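PDB 3TFZ: cyclase from Streptomyces sp. R1128, which acts as an aromatase/cyclase of the R1128 polyketide pathway, probably folding and dehydrating a poly-beta-ketone chain to form its first aromatic ring. Local coordinates for the interface of chains A and B. Residues are numbered along the deposited sequence; one frame, centred on the assembly and turned at random. Chains: chain A/B, Cyclase.

The interface of chains A and B. Residues chain A 8-11, 107, 109; chain B 8-11, 99, 107, 109.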
loop_
_atom_site.group_PDB
_atom_site.type_symbol
_atom_site.label_atom_id
_atom_site.label_comp_id
_atom_site.label_asym_id
_atom_site.label_seq_id
_atom_site.Cartn_x
_atom_site.Cartn_y
_atom_site.Cartn_z
ATOM N N GLU A 8 1.247 -0.007 -6.583
ATOM C CA GLU A 8 1.409 0.932 -5.476
ATOM C C GLU A 8 1.435 0.167 -4.206
ATOM O O GLU A 8 0.589 -0.663 -3.978
ATOM C CB GLU A 8 0.304 1.998 -5.431
ATOM C CG GLU A 8 0.119 2.649 -6.679
ATOM C CD GLU A 8 -0.729 3.904 -6.583
ATOM O OE1 GLU A 8 -0.936 4.379 -5.472
ATOM O OE2 GLU A 8 -1.259 4.368 -7.627
ATOM N N HIS A 9 2.384 0.466 -3.354
ATOM C CA HIS A 9 2.483 -0.273 -2.075
ATOM C C HIS A 9 2.635 0.787 -0.988
ATOM O O HIS A 9 3.113 1.867 -1.307
ATOM C CB HIS A 9 3.654 -1.250 -2.009
ATOM C CG HIS A 9 3.545 -2.410 -2.957
ATOM N ND1 HIS A 9 3.754 -2.289 -4.324
ATOM C CD2 HIS A 9 3.285 -3.719 -2.740
ATOM C CE1 HIS A 9 3.635 -3.472 -4.901
ATOM N NE2 HIS A 9 3.353 -4.354 -3.960
ATOM N N THR A 10 2.282 0.457 0.259
ATOM C CA THR A 10 2.370 1.440 1.321
ATOM C C THR A 10 2.663 0.767 2.648
ATOM O O THR A 10 2.394 -0.433 2.796
ATOM C CB THR A 10 1.069 2.393 1.366
ATOM O OG1 THR A 10 1.287 3.508 2.187
ATOM C CG2 THR A 10 -0.277 1.659 1.761
ATOM N N VAL A 11 3.153 1.586 3.587
ATOM C CA VAL A 11 3.440 1.259 5.010
ATOM C C VAL A 11 3.258 2.576 5.798
ATOM O O VAL A 11 3.354 3.679 5.200
ATOM C CB VAL A 11 4.872 0.696 4.967
ATOM C CG1 VAL A 11 6.114 1.686 5.141
ATOM C CG2 VAL A 11 4.977 -0.858 5.047
ATOM N N GLN A 107 2.346 8.309 6.442
ATOM C CA GLN A 107 2.019 7.278 5.460
ATOM C C GLN A 107 3.115 7.312 4.349
ATOM O O GLN A 107 3.370 8.361 3.736
ATOM C CB GLN A 107 0.653 7.591 4.841
ATOM C CG GLN A 107 -0.014 6.447 4.014
ATOM C CD GLN A 107 -0.528 5.372 4.901
ATOM O OE1 GLN A 107 -1.357 5.588 5.786
ATOM N NE2 GLN A 107 -0.032 4.173 4.687
ATOM N N VAL A 109 4.425 5.832 0.688
ATOM C CA VAL A 109 4.057 5.239 -0.549
ATOM C C VAL A 109 5.200 5.180 -1.604
ATOM O O VAL A 109 5.950 6.129 -1.811
ATOM C CB VAL A 109 2.826 5.981 -1.160
ATOM C CG1 VAL A 109 2.344 5.280 -2.496
ATOM C CG2 VAL A 109 1.678 5.992 -0.142
ATOM N N GLU B 8 -1.513 -3.239 4.637
ATOM C CA GLU B 8 -2.067 -2.013 4.105
ATOM C C GLU B 8 -2.059 -2.121 2.604
ATOM O O GLU B 8 -1.117 -2.656 2.035
ATOM C CB GLU B 8 -1.242 -0.768 4.483
ATOM C CG GLU B 8 -0.523 -0.880 5.757
ATOM C CD GLU B 8 -0.212 0.447 6.399
ATOM O OE1 GLU B 8 -0.392 1.452 5.695
ATOM O OE2 GLU B 8 0.267 0.460 7.592
ATOM N N HIS B 9 -3.114 -1.574 1.984
ATOM C CA HIS B 9 -3.204 -1.457 0.536
ATOM C C HIS B 9 -3.533 0.028 0.188
ATOM O O HIS B 9 -4.081 0.785 1.033
ATOM C CB HIS B 9 -4.299 -2.405 0.006
ATOM C CG HIS B 9 -3.877 -3.839 0.059
ATOM N ND1 HIS B 9 -3.834 -4.572 1.237
ATOM C CD2 HIS B 9 -3.416 -4.654 -0.899
ATOM C CE1 HIS B 9 -3.405 -5.785 0.982
ATOM N NE2 HIS B 9 -3.147 -5.872 -0.301
ATOM N N THR B 10 -3.121 0.440 -1.020
ATOM C CA THR B 10 -3.421 1.793 -1.452
ATOM C C THR B 10 -3.721 1.883 -2.955
ATOM O O THR B 10 -3.255 1.058 -3.775
ATOM C CB THR B 10 -2.234 2.793 -1.102
ATOM O OG1 THR B 10 -2.710 4.141 -1.164
ATOM C CG2 THR B 10 -0.970 2.615 -1.977
ATOM N N VAL B 11 -4.378 2.972 -3.357
ATOM C CA VAL B 11 -4.644 3.194 -4.797
ATOM C C VAL B 11 -4.670 4.711 -4.901
ATOM O O VAL B 11 -4.907 5.395 -3.914
ATOM C CB VAL B 11 -6.056 2.442 -5.064
ATOM C CG1 VAL B 11 -7.276 3.292 -4.961
ATOM C CG2 VAL B 11 -6.047 1.195 -5.962
ATOM N N PHE B 99 -5.739 10.766 1.650
ATOM C CA PHE B 99 -4.854 11.902 1.671
ATOM C C PHE B 99 -4.960 12.749 0.443
ATOM O O PHE B 99 -5.236 12.236 -0.616
ATOM C CB PHE B 99 -3.410 11.431 1.768
ATOM C CG PHE B 99 -3.111 10.625 3.013
ATOM C CD1 PHE B 99 -2.830 11.263 4.198
ATOM C CD2 PHE B 99 -3.186 9.214 2.999
ATOM C CE1 PHE B 99 -2.476 10.521 5.361
ATOM C CE2 PHE B 99 -2.938 8.499 4.150
ATOM C CZ PHE B 99 -2.555 9.139 5.332
ATOM N N GLN B 107 -4.626 9.943 -2.578
ATOM C CA GLN B 107 -4.036 8.705 -2.158
ATOM C C GLN B 107 -4.987 8.002 -1.187
ATOM O O GLN B 107 -5.182 8.498 -0.096
ATOM C CB GLN B 107 -2.687 8.907 -1.430
ATOM C CG GLN B 107 -1.934 7.604 -1.299
ATOM C CD GLN B 107 -1.254 7.215 -2.608
ATOM O OE1 GLN B 107 -0.543 8.014 -3.192
ATOM N NE2 GLN B 107 -1.469 5.978 -3.071
ATOM N N VAL B 109 -5.949 4.797 1.187
ATOM C CA VAL B 109 -5.401 3.724 1.994
ATOM C C VAL B 109 -6.478 2.999 2.786
ATOM O O VAL B 109 -7.353 3.621 3.401
ATOM C CB VAL B 109 -4.314 4.265 2.950
ATOM C CG1 VAL B 109 -3.756 3.140 3.685
ATOM C CG2 VAL B 109 -3.199 4.955 2.141
HETATM O O HOH W 1 -1.410 -1.528 -2.491
HETATM O O HOH W 2 0.844 -2.085 0.342
#
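Strand 5-13 of each chain lies against its two-fold mate, with strand 105-116 beside it. At the centre A:Thr10 and B:Thr10 cross at about a right angle, A:Thr10 CG2 lying 3.6 Å from B:Thr10 CB. Each methyl sits between its own backbone N and carbonyl carbon, which turns OG1 anti to N (chi1 -167° in A:Thr10) and also lets A:Thr10 CG2 pack on B:Glu8 CB, and B:Thr10 CG2 on A:Glu8 CB. Flanking this tight core, A:Gln107 bends at chi2 (73°) and meets the extended B:Glu8 tip to tip: its amide NE2 gives a hydrogen bond of 2.9 Å to the carboxylate OE1 of B:Glu8, in the amide plane and nearly along the C-O axis. The same NE2 donates to A:Thr10 OG1 at 2.9 Å, so two bonds fix the amide's rotation. B:Gln107 repeats this with A:Glu8. Crossing B:Phe99 at about a right angle, A:Gln107 lays CB and CG over the CE2-CZ rim of the ring, its CG 3.6 Å from CE2, and its CD faces the B:Val109 methyls. An alanine at A:Gln107 removes the amide that joins B:Glu8 to A:Thr10 and the CG over B:Phe99, which would probably weaken the link between the strands here. The other side is looser and wet: one water oxygen lies 2.7 Å from B:Glu8 O and 2.9 Å from A:Thr10 N, its twin bridges A:Glu8 O and B:Thr10 N, so water rather than direct strand pairing joins the backbones here. The patch helps hold together the two-fold dimer of the deposited assembly, which may be the working form of this helix-grip cyclase.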